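Local coordinates for ornithine carbamoyltransferase (Gloeobacter violaceus, PDB 3GD5), which probably catalyses the reversible transfer of the carbamoyl group from carbamoyl phosphate to ornithine, giving citrulline and phosphate in arginine biosynthesis, at residues D15-D20 against T115-Y120. Sequence-based numbering, arbitrary orientation.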
loop_
_atom_site.group_PDB
_atom_site.type_symbol
_atom_site.label_atom_id
_atom_site.label_comp_id
_atom_site.label_asym_id
_atom_site.label_seq_id
_atom_site.Cartn_x
_atom_site.Cartn_y
_atom_site.Cartn_z
ATOM N N ASP A 15 -4.959 -38.433 -2.576
ATOM C CA ASP A 15 -5.110 -37.163 -1.875
ATOM C C ASP A 15 -6.070 -37.158 -0.684
ATOM O O ASP A 15 -6.808 -38.113 -0.451
ATOM C CB ASP A 15 -5.590 -36.102 -2.869
ATOM C CG ASP A 15 -4.877 -36.189 -4.205
ATOM O OD1 ASP A 15 -3.646 -36.019 -4.241
ATOM O OD2 ASP A 15 -5.552 -36.433 -5.224
ATOM N N LEU A 16 -6.035 -36.061 0.068
ATOM C CA LEU A 16 -6.932 -35.846 1.198
ATOM C C LEU A 16 -7.443 -34.431 1.008
ATOM O O LEU A 16 -6.948 -33.498 1.634
ATOM C CB LEU A 16 -6.213 -35.950 2.552
ATOM C CG LEU A 16 -7.115 -35.534 3.727
ATOM C CD1 LEU A 16 -8.387 -36.382 3.727
ATOM C CD2 LEU A 16 -6.382 -35.680 5.044
ATOM N N LEU A 17 -8.419 -34.292 0.115
ATOM C CA LEU A 17 -9.037 -33.013 -0.227
ATOM C C LEU A 17 -10.258 -32.748 0.629
ATOM O O LEU A 17 -10.560 -31.604 0.970
ATOM C CB LEU A 17 -9.475 -33.029 -1.690
ATOM C CG LEU A 17 -8.431 -32.720 -2.757
ATOM C CD1 LEU A 17 -7.096 -33.310 -2.364
ATOM C CD2 LEU A 17 -8.911 -33.239 -4.100
ATOM N N SER A 18 -10.958 -33.830 0.950
ATOM C CA SER A 18 -12.173 -33.800 1.743
ATOM C C SER A 18 -12.093 -34.949 2.726
ATOM O O SER A 18 -11.469 -35.971 2.436
ATOM C CB SER A 18 -13.382 -33.991 0.822
ATOM O OG SER A 18 -14.515 -34.442 1.537
ATOM N N LEU A 19 -12.702 -34.790 3.895
ATOM C CA LEU A 19 -12.664 -35.868 4.868
ATOM C C LEU A 19 -13.372 -37.079 4.249
ATOM O O LEU A 19 -13.123 -38.220 4.630
ATOM C CB LEU A 19 -13.363 -35.458 6.164
ATOM C CG LEU A 19 -12.963 -36.297 7.387
ATOM C CD1 LEU A 19 -11.464 -36.155 7.660
ATOM C CD2 LEU A 19 -13.737 -35.833 8.596
ATOM N N ASP A 20 -14.238 -36.818 3.277
ATOM C CA ASP A 20 -14.976 -37.882 2.614
ATOM C C ASP A 20 -14.116 -38.662 1.619
ATOM O O ASP A 20 -14.632 -39.464 0.841
ATOM C CB ASP A 20 -16.205 -37.312 1.906
ATOM C CG ASP A 20 -17.288 -38.358 1.690
ATOM O OD1 ASP A 20 -17.379 -39.299 2.507
ATOM O OD2 ASP A 20 -18.059 -38.230 0.716
ATOM N N THR A 115 -12.681 -26.136 -5.456
ATOM C CA THR A 115 -12.397 -26.426 -6.855
ATOM C C THR A 115 -10.950 -26.128 -7.240
ATOM O O THR A 115 -10.321 -26.913 -7.952
ATOM C CB THR A 115 -13.367 -25.659 -7.796
ATOM O OG1 THR A 115 -13.087 -26.010 -9.156
ATOM C CG2 THR A 115 -13.226 -24.158 -7.620
ATOM N N GLU A 116 -10.418 -25.002 -6.770
ATOM C CA GLU A 116 -9.034 -24.651 -7.078
ATOM C C GLU A 116 -8.090 -25.692 -6.477
ATOM O O GLU A 116 -7.070 -26.037 -7.072
ATOM C CB GLU A 116 -8.687 -23.265 -6.530
ATOM C CG GLU A 116 -7.212 -22.906 -6.713
ATOM C CD GLU A 116 -6.918 -21.438 -6.470
ATOM O OE1 GLU A 116 -7.275 -20.921 -5.392
ATOM O OE2 GLU A 116 -6.319 -20.801 -7.362
ATOM N N LEU A 117 -8.443 -26.188 -5.295
ATOM C CA LEU A 117 -7.644 -27.202 -4.612
ATOM C C LEU A 117 -7.576 -28.445 -5.486
ATOM O O LEU A 117 -6.549 -29.119 -5.562
ATOM C CB LEU A 117 -8.282 -27.572 -3.266
ATOM C CG LEU A 117 -7.577 -28.687 -2.490
ATOM C CD1 LEU A 117 -6.182 -28.201 -2.119
ATOM C CD2 LEU A 117 -8.372 -29.068 -1.233
ATOM N N GLU A 118 -8.687 -28.741 -6.145
ATOM C CA GLU A 118 -8.785 -29.906 -7.007
ATOM C C GLU A 118 -7.938 -29.724 -8.266
ATOM O O GLU A 118 -7.378 -30.690 -8.790
ATOM C CB GLU A 118 -10.262 -30.157 -7.329
ATOM C CG GLU A 118 -11.095 -30.300 -6.049
ATOM C CD GLU A 118 -12.597 -30.328 -6.285
ATOM O OE1 GLU A 118 -13.098 -29.478 -7.054
ATOM O OE2 GLU A 118 -13.278 -31.189 -5.683
ATOM N N GLU A 119 -7.837 -28.480 -8.733
ATOM C CA GLU A 119 -7.028 -28.142 -9.905
ATOM C C GLU A 119 -5.598 -28.617 -9.642
ATOM O O GLU A 119 -4.993 -29.319 -10.460
ATOM C CB GLU A 119 -7.009 -26.623 -10.111
ATOM C CG GLU A 119 -7.862 -26.089 -11.241
ATOM C CD GLU A 119 -7.241 -26.331 -12.604
ATOM O OE1 GLU A 119 -7.117 -27.507 -12.999
ATOM O OE2 GLU A 119 -6.876 -25.347 -13.283
ATOM N N TYR A 120 -5.062 -28.218 -8.491
ATOM C CA TYR A 120 -3.712 -28.599 -8.110
ATOM C C TYR A 120 -3.529 -30.108 -8.072
ATOM O O TYR A 120 -2.596 -30.640 -8.663
ATOM C CB TYR A 120 -3.359 -28.032 -6.733
ATOM C CG TYR A 120 -2.923 -26.592 -6.742
ATOM C CD1 TYR A 120 -3.849 -25.561 -6.613
ATOM C CD2 TYR A 120 -1.574 -26.258 -6.873
ATOM C CE1 TYR A 120 -3.441 -24.233 -6.612
ATOM C CE2 TYR A 120 -1.158 -24.939 -6.874
ATOM C CZ TYR A 120 -2.094 -23.931 -6.742
ATOM O OH TYR A 120 -1.686 -22.621 -6.733
#
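In the carbamoyl-phosphate-binding domain, the loop leading to helix 24-39 lays one leucine, Leu17, against helix 114-124. Leu17 meets Leu117 and Glu118, two successive residues of that helix. The contact is small, burying 131 Å² in all, and it is apolar. The branch point of Leu17 does the main touching: Leu17 CG lies 4.0 Å from Leu117 CD2, with Leu117 CG close behind. Leu117 sends its CG anti to the backbone N (chi1 177°), and this puts CD2 against CG of Leu17. Leu117 CD2 also lies 4.0 Å from the carbonyl oxygen Leu17 O. That oxygen accepts hydrogen bonds from the side-chain amides of Gln114 and Asn130, which fix the loop backbone next to the leucine pair. The other flank of the contact is aliphatic too. Leu17 CD2 rests 4.1 Å from Glu118 CG, so the glutamate contributes its CG methylene at the exposed side. Leu117 is the buried member. On the loop, Ser18 OG is hydrogen-bonded to Glu136 OE1. Leu16 pairs through its backbone with Val128 and Asn130, setting the loop beside strand 128-130, outermost within this chain in the four-stranded parallel sheet. Leu117 also packs on Ile109 of strand 106-110, while Leu19 turns to Pro138, Val141 and Val142 of helix 138-152.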